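Local coordinates for leucine aminopeptidase 2 (Saccharomyces cerevisiae, PDB 2XQ0), which cleaves di- and tripeptides as a zinc-dependent aminopeptidase of the M1 family and, in vitro, hydrolyses epoxides such as leukotriene A4 at a low rate, at residues D269-G274 with M281-P286; A126-N131 with Y141-L146. One frame throughout, in Å; residues are numbered along the deposited sequence.

Contact 1: residues D269-G274 with M281-P286; sequences DSYPYG and MTFATP. With BES (2-(3-amino-2-hydroxy-4-phenyl-butyrylamino)-4-methyl-pentanoic acid), chain B.
Asp269 meets Pro286 where the start of 269-274 comes against the end of 281-286, its CA and OD1 each 4.0 Å from Pro286 CG. The two side chains cross obliquely, and the carboxylate forms a salt bridge through OD1 with Arg231. Tyr271 has CG anti to its backbone N (chi1 -169°). Its ring lies obliquely against Phe283 CB and the Thr285 backbone, the latter met by CD2. The Tyr271 OH stands 3.4 Å from Phe283 CB, the two aromatic side chains cross at about a right angle, and Tyr271 CE1 comes up to the edge of the Phe283 ring. The segment 281-286 carries strand 282-284, which in the M1 catalytic domain lies between strand 264-266 and the short strand 275-276; the loop 269-274 leads from the first of these to the second. One water bridges the segments: it donates to Tyr271 O and, at a longer 3.3 Å, to Asp269 O, and accepts from Thr285 OG1, which is also hydrogen-bonded to Thr287 OG1. At Tyr273 the backbone O faces Thr285 CB and has no polar partner in the model, while the ring offers one face to BES C12. Gly274 O receives Thr285 N at 3.1 Å, the N-H pointing almost straight at it (164°) from above the carbonyl plane, with Thr285 CG2 packed alongside. Gly274 N donates to BES O4, one oxygen of the inhibitor's carboxylate, at 2.6 Å.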
loop_
_atom_site.group_PDB
_atom_site.type_symbol
_atom_site.label_atom_id
_atom_site.label_comp_id
_atom_site.label_asym_id
_atom_site.label_seq_id
_atom_site.Cartn_x
_atom_site.Cartn_y
_atom_site.Cartn_z
ATOM N N ASP A 269 9.930 13.319 -1.080
ATOM C CA ASP A 269 8.583 13.828 -0.834
ATOM C C ASP A 269 7.550 13.480 -1.920
ATOM O O ASP A 269 6.356 13.435 -1.637
ATOM C CB ASP A 269 8.624 15.334 -0.516
ATOM C CG ASP A 269 9.670 15.674 0.546
ATOM O OD1 ASP A 269 9.342 15.659 1.753
ATOM O OD2 ASP A 269 10.833 15.947 0.173
ATOM N N SER A 270 8.005 13.187 -3.140
ATOM C CA SER A 270 7.090 12.791 -4.223
ATOM C C SER A 270 6.519 11.375 -4.095
ATOM O O SER A 270 5.652 10.963 -4.878
ATOM C CB SER A 270 7.776 12.924 -5.586
ATOM O OG SER A 270 8.898 12.063 -5.687
ATOM N N TYR A 271 6.992 10.624 -3.111
ATOM C CA TYR A 271 6.528 9.258 -2.947
ATOM C C TYR A 271 4.997 9.204 -2.768
ATOM O O TYR A 271 4.445 9.882 -1.901
ATOM C CB TYR A 271 7.259 8.584 -1.786
ATOM C CG TYR A 271 7.005 7.101 -1.736
ATOM C CD1 TYR A 271 7.564 6.255 -2.680
ATOM C CD2 TYR A 271 6.211 6.548 -0.742
ATOM C CE1 TYR A 271 7.332 4.898 -2.646
ATOM C CE2 TYR A 271 5.965 5.196 -0.701
ATOM C CZ TYR A 271 6.527 4.377 -1.655
ATOM O OH TYR A 271 6.286 3.036 -1.607
ATOM N N PRO A 272 4.308 8.391 -3.586
ATOM C CA PRO A 272 2.841 8.458 -3.692
ATOM C C PRO A 272 2.044 7.530 -2.766
ATOM O O PRO A 272 0.832 7.707 -2.650
ATOM C CB PRO A 272 2.594 8.060 -5.151
ATOM C CG PRO A 272 3.706 7.082 -5.440
ATOM C CD PRO A 272 4.891 7.483 -4.592
ATOM N N TYR A 273 2.688 6.554 -2.136
ATOM C CA TYR A 273 1.974 5.666 -1.227
ATOM C C TYR A 273 2.420 5.939 0.191
ATOM O O TYR A 273 3.327 6.739 0.409
ATOM C CB TYR A 273 2.184 4.201 -1.620
ATOM C CG TYR A 273 1.704 3.920 -3.026
ATOM C CD1 TYR A 273 0.396 3.537 -3.270
ATOM C CD2 TYR A 273 2.551 4.077 -4.113
ATOM C CE1 TYR A 273 -0.051 3.303 -4.556
ATOM C CE2 TYR A 273 2.116 3.847 -5.398
ATOM C CZ TYR A 273 0.814 3.460 -5.618
ATOM O OH TYR A 273 0.380 3.228 -6.907
ATOM N N GLY A 274 1.759 5.304 1.153
ATOM C CA GLY A 274 2.108 5.475 2.549
ATOM C C GLY A 274 3.322 4.594 2.778
ATOM O O GLY A 274 4.242 4.948 3.504
ATOM N N MET A 281 13.404 -4.033 2.806
ATOM C CA MET A 281 13.491 -2.583 2.625
ATOM C C MET A 281 12.121 -1.984 2.408
ATOM O O MET A 281 11.731 -1.731 1.287
ATOM C CB MET A 281 14.414 -2.213 1.449
ATOM C CG MET A 281 14.823 -0.728 1.370
ATOM S SD MET A 281 15.622 -0.045 2.855
ATOM C CE MET A 281 17.098 -1.080 2.912
ATOM N N THR A 282 11.394 -1.764 3.490
ATOM C CA THR A 282 10.108 -1.083 3.423
ATOM C C THR A 282 10.309 0.322 2.856
ATOM O O THR A 282 11.198 1.046 3.289
ATOM C CB THR A 282 9.500 -1.015 4.853
ATOM O OG1 THR A 282 8.997 -2.311 5.193
ATOM C CG2 THR A 282 8.355 -0.002 4.919
ATOM N N PHE A 283 9.493 0.707 1.879
ATOM C CA PHE A 283 9.536 2.053 1.338
ATOM C C PHE A 283 8.497 2.835 2.103
ATOM O O PHE A 283 7.364 2.386 2.244
ATOM C CB PHE A 283 9.198 2.076 -0.153
ATOM C CG PHE A 283 10.328 1.681 -1.053
ATOM C CD1 PHE A 283 11.272 0.749 -0.655
ATOM C CD2 PHE A 283 10.430 2.230 -2.326
ATOM C CE1 PHE A 283 12.314 0.382 -1.497
ATOM C CE2 PHE A 283 11.466 1.869 -3.174
ATOM C CZ PHE A 283 12.413 0.944 -2.757
ATOM N N ALA A 284 8.881 3.990 2.636
ATOM C CA ALA A 284 7.957 4.781 3.443
ATOM C C ALA A 284 7.874 6.248 2.998
ATOM O O ALA A 284 8.856 6.809 2.512
ATOM C CB ALA A 284 8.344 4.687 4.917
ATOM N N THR A 285 6.690 6.848 3.150
ATOM C CA THR A 285 6.468 8.277 2.906
ATOM C C THR A 285 7.088 9.093 4.044
ATOM O O THR A 285 6.988 8.719 5.215
ATOM C CB THR A 285 4.943 8.602 2.796
ATOM O OG1 THR A 285 4.734 10.010 2.638
ATOM C CG2 THR A 285 4.179 8.114 4.032
ATOM N N PRO A 286 7.749 10.202 3.703
ATOM C CA PRO A 286 8.299 11.108 4.721
ATOM C C PRO A 286 7.205 11.769 5.548
ATOM O O PRO A 286 7.491 12.313 6.609
ATOM C CB PRO A 286 9.025 12.184 3.904
ATOM C CG PRO A 286 9.018 11.721 2.501
ATOM C CD PRO A 286 7.971 10.685 2.329
HETATM N N2 BES B . 1.825 -2.133 -1.180
HETATM C C1 BES B . 0.658 -1.518 -0.583
HETATM C C6 BES B . 0.239 -0.288 -1.391
HETATM C C7 BES B . -0.179 -0.700 -2.785
HETATM C C8 BES B . -1.041 -1.777 -2.957
HETATM C C12 BES B . 0.310 -0.017 -3.895
HETATM C C9 BES B . -1.424 -2.164 -4.236
HETATM C C11 BES B . -0.072 -0.407 -5.176
HETATM C C10 BES B . -0.941 -1.480 -5.347
HETATM C C2 BES B . 0.926 -1.122 0.875
HETATM O O2 BES B . 1.348 -2.200 1.722
HETATM C C3 BES B . -0.339 -0.537 1.409
HETATM O O3 BES B . -1.321 -1.241 1.658
HETATM N N1 BES B . -0.227 0.779 1.529
HETATM C C4 BES B . -1.216 1.726 2.003
HETATM C C13 BES B . -0.837 1.927 3.465
HETATM C C14 BES B . -2.006 1.704 4.415
HETATM C C15 BES B . -1.491 1.391 5.815
HETATM C C16 BES B . -2.946 0.608 3.918
HETATM C C5 BES B . -0.973 3.005 1.255
HETATM O O1 BES B . -1.923 3.803 1.092
HETATM O O4 BES B . 0.183 3.224 0.813
HETATM O O HOH W 1 5.235 11.064 0.342
#

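Contact 2: residues A126-N131 with Y141-L146; sequences ALQWLN and YVFSQL
Val142 covers one face of the Trp129 indole, its CG2 lying 3.5 Å from the centroid of the six-membered ring and 11° off the normal. This CH-pi contact joins two side chains that point the same way, and Val142 CB closes to 3.4 Å on Trp129 CE3. Anti to the backbone N, Val142 CG2 is turned across to the indole. Leu127 continues that face, its CD2 3.7 Å from Ser144 CB; Leu127 and the partly exposed Trp129 both pack on Ile46. On the reverse face Gln128 and Phe143 also run alongside each other, the amide plane 69° from the ring plane. Gln128 OE1 is 3.2 Å from Phe143 CZ and is engaged by Ser270. Toward the connecting loop, where Asn131 is exposed, backbone and side chains part company. Leu130 N reaches Tyr141 O at 2.7 Å in a practically straight bond (179°), yet Leu130 CB stays 4.3 Å from Tyr141 CB, Leu130 CD1 is 4.4 Å from Phe143 CE2, and the Tyr141 ring leads away to bond Asn267 through its OH. At the far end Ala126 CB touches Leu146 CD2, and Gln145 N donates to Ala126 O. Paired one for one from Leu127-Ser144 to Leu130-Tyr141, the strands form an antiparallel beta hairpin at the border of a four-stranded sheet; strand 141-144 runs directly into the substrate-binding residues Gln145, Leu146 and Glu147.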
loop_
_atom_site.group_PDB
_atom_site.type_symbol
_atom_site.label_atom_id
_atom_site.label_comp_id
_atom_site.label_asym_id
_atom_site.label_seq_id
_atom_site.Cartn_x
_atom_site.Cartn_y
_atom_site.Cartn_z
ATOM N N ALA A 126 7.565 1.947 -14.062
ATOM C CA ALA A 126 8.032 1.405 -12.778
ATOM C C ALA A 126 8.853 2.414 -11.938
ATOM O O ALA A 126 8.989 2.264 -10.716
ATOM C CB ALA A 126 8.812 0.112 -13.008
ATOM N N LEU A 127 9.364 3.465 -12.580
ATOM C CA LEU A 127 10.349 4.314 -11.928
ATOM C C LEU A 127 9.916 5.759 -11.881
ATOM O O LEU A 127 9.217 6.240 -12.777
ATOM C CB LEU A 127 11.705 4.217 -12.654
ATOM C CG LEU A 127 12.333 2.812 -12.671
ATOM C CD1 LEU A 127 13.488 2.731 -13.693
ATOM C CD2 LEU A 127 12.797 2.377 -11.269
ATOM N N GLN A 128 10.328 6.456 -10.831
ATOM C CA GLN A 128 10.312 7.908 -10.864
ATOM C C GLN A 128 11.752 8.435 -10.726
ATOM O O GLN A 128 12.517 7.973 -9.867
ATOM C CB GLN A 128 9.408 8.525 -9.786
ATOM C CG GLN A 128 9.271 10.070 -9.995
ATOM C CD GLN A 128 8.610 10.811 -8.835
ATOM O OE1 GLN A 128 8.267 10.222 -7.810
ATOM N NE2 GLN A 128 8.429 12.117 -9.001
ATOM N N TRP A 129 12.126 9.378 -11.589
ATOM C CA TRP A 129 13.462 9.977 -11.540
ATOM C C TRP A 129 13.351 11.408 -11.092
ATOM O O TRP A 129 12.509 12.142 -11.596
ATOM C CB TRP A 129 14.130 9.966 -12.925
ATOM C CG TRP A 129 14.304 8.595 -13.518
ATOM C CD1 TRP A 129 13.394 7.896 -14.245
ATOM C CD2 TRP A 129 15.471 7.768 -13.428
ATOM N NE1 TRP A 129 13.919 6.676 -14.617
ATOM C CE2 TRP A 129 15.192 6.574 -14.126
ATOM C CE3 TRP A 129 16.723 7.922 -12.823
ATOM C CZ2 TRP A 129 16.117 5.540 -14.240
ATOM C CZ3 TRP A 129 17.644 6.892 -12.938
ATOM C CH2 TRP A 129 17.336 5.718 -13.649
ATOM N N LEU A 130 14.207 11.804 -10.153
ATOM C CA LEU A 130 14.344 13.202 -9.772
ATOM C C LEU A 130 15.748 13.705 -10.077
ATOM O O LEU A 130 16.727 13.005 -9.817
ATOM C CB LEU A 130 14.050 13.385 -8.279
ATOM C CG LEU A 130 12.594 13.198 -7.859
ATOM C CD1 LEU A 130 12.336 11.764 -7.445
ATOM C CD2 LEU A 130 12.251 14.130 -6.723
ATOM N N ASN A 131 15.847 14.910 -10.627
ATOM C CA ASN A 131 17.148 15.547 -10.855
ATOM C C ASN A 131 17.628 16.392 -9.668
ATOM O O ASN A 131 16.878 16.610 -8.716
ATOM C CB ASN A 131 17.123 16.389 -12.133
ATOM C CG ASN A 131 16.105 17.514 -12.074
ATOM O OD1 ASN A 131 15.996 18.214 -11.068
ATOM N ND2 ASN A 131 15.358 17.694 -13.157
ATOM N N TYR A 141 17.882 11.264 -7.932
ATOM C CA TYR A 141 17.301 10.189 -7.143
ATOM C C TYR A 141 16.357 9.421 -8.030
ATOM O O TYR A 141 15.748 9.988 -8.939
ATOM C CB TYR A 141 16.520 10.800 -5.974
ATOM C CG TYR A 141 16.078 9.854 -4.861
ATOM C CD1 TYR A 141 14.927 9.082 -4.989
ATOM C CD2 TYR A 141 16.773 9.795 -3.659
ATOM C CE1 TYR A 141 14.493 8.260 -3.967
ATOM C CE2 TYR A 141 16.354 8.978 -2.633
ATOM C CZ TYR A 141 15.214 8.206 -2.793
ATOM O OH TYR A 141 14.798 7.384 -1.772
ATOM N N VAL A 142 16.236 8.125 -7.780
ATOM C CA VAL A 142 15.265 7.324 -8.496
ATOM C C VAL A 142 14.757 6.248 -7.548
ATOM O O VAL A 142 15.494 5.782 -6.678
ATOM C CB VAL A 142 15.898 6.679 -9.728
ATOM C CG1 VAL A 142 17.089 5.814 -9.295
ATOM C CG2 VAL A 142 14.874 5.863 -10.545
ATOM N N PHE A 143 13.492 5.873 -7.693
ATOM C CA PHE A 143 12.956 4.751 -6.909
ATOM C C PHE A 143 11.900 4.044 -7.722
ATOM O O PHE A 143 11.300 4.644 -8.612
ATOM C CB PHE A 143 12.385 5.223 -5.567
ATOM C CG PHE A 143 11.159 6.088 -5.693
ATOM C CD1 PHE A 143 9.891 5.522 -5.729
ATOM C CD2 PHE A 143 11.274 7.462 -5.781
ATOM C CE1 PHE A 143 8.769 6.336 -5.852
ATOM C CE2 PHE A 143 10.165 8.269 -5.884
ATOM C CZ PHE A 143 8.916 7.712 -5.926
ATOM N N SER A 144 11.670 2.777 -7.405
ATOM C CA SER A 144 10.657 1.969 -8.082
ATOM C C SER A 144 9.403 1.772 -7.246
ATOM O O SER A 144 9.381 2.000 -6.029
ATOM C CB SER A 144 11.246 0.595 -8.399
ATOM O OG SER A 144 11.461 -0.096 -7.182
ATOM N N GLN A 145 8.343 1.346 -7.917
ATOM C CA GLN A 145 7.120 0.901 -7.270
ATOM C C GLN A 145 6.498 -0.061 -8.282
ATOM O O GLN A 145 6.053 0.367 -9.349
ATOM C CB GLN A 145 6.181 2.080 -7.001
ATOM C CG GLN A 145 4.735 1.666 -6.736
ATOM C CD GLN A 145 4.612 0.776 -5.517
ATOM O OE1 GLN A 145 5.081 1.129 -4.435
ATOM N NE2 GLN A 145 3.997 -0.391 -5.689
ATOM N N LEU A 146 6.517 -1.353 -7.973
ATOM C CA LEU A 146 6.174 -2.374 -8.969
ATOM C C LEU A 146 4.763 -2.945 -8.837
ATOM O O LEU A 146 4.196 -3.497 -9.798
ATOM C CB LEU A 146 7.211 -3.508 -8.966
ATOM C CG LEU A 146 8.665 -3.071 -9.121
ATOM C CD1 LEU A 146 9.569 -4.281 -9.384
ATOM C CD2 LEU A 146 8.803 -2.034 -10.221
#

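Contact 2, in the M1 N-terminal domain, packs directly against contact 1 in the peptidase M1 domain, their centres 11 Å apart. Ser270 OG lies 2.9 Å from Gln128 OE1, a probable hydrogen bond, and Tyr271 CD1 is 3.4 Å from Phe143 CE1, the two rings inclined at about 60°. Phe283 CE2 adds a touch on Ser144 O at 3.5 Å. Both contacts deliver residues to the same substrate site: Tyr273 and Gly274 touch bestatin, and the Gln145 side chain comes within about 4 Å of it. The zinc ion, held by His301, His305 and Glu324, is about 9 Å from the side chain of Tyr273. The side chain of Gln145 is about 10 Å from the zinc ion.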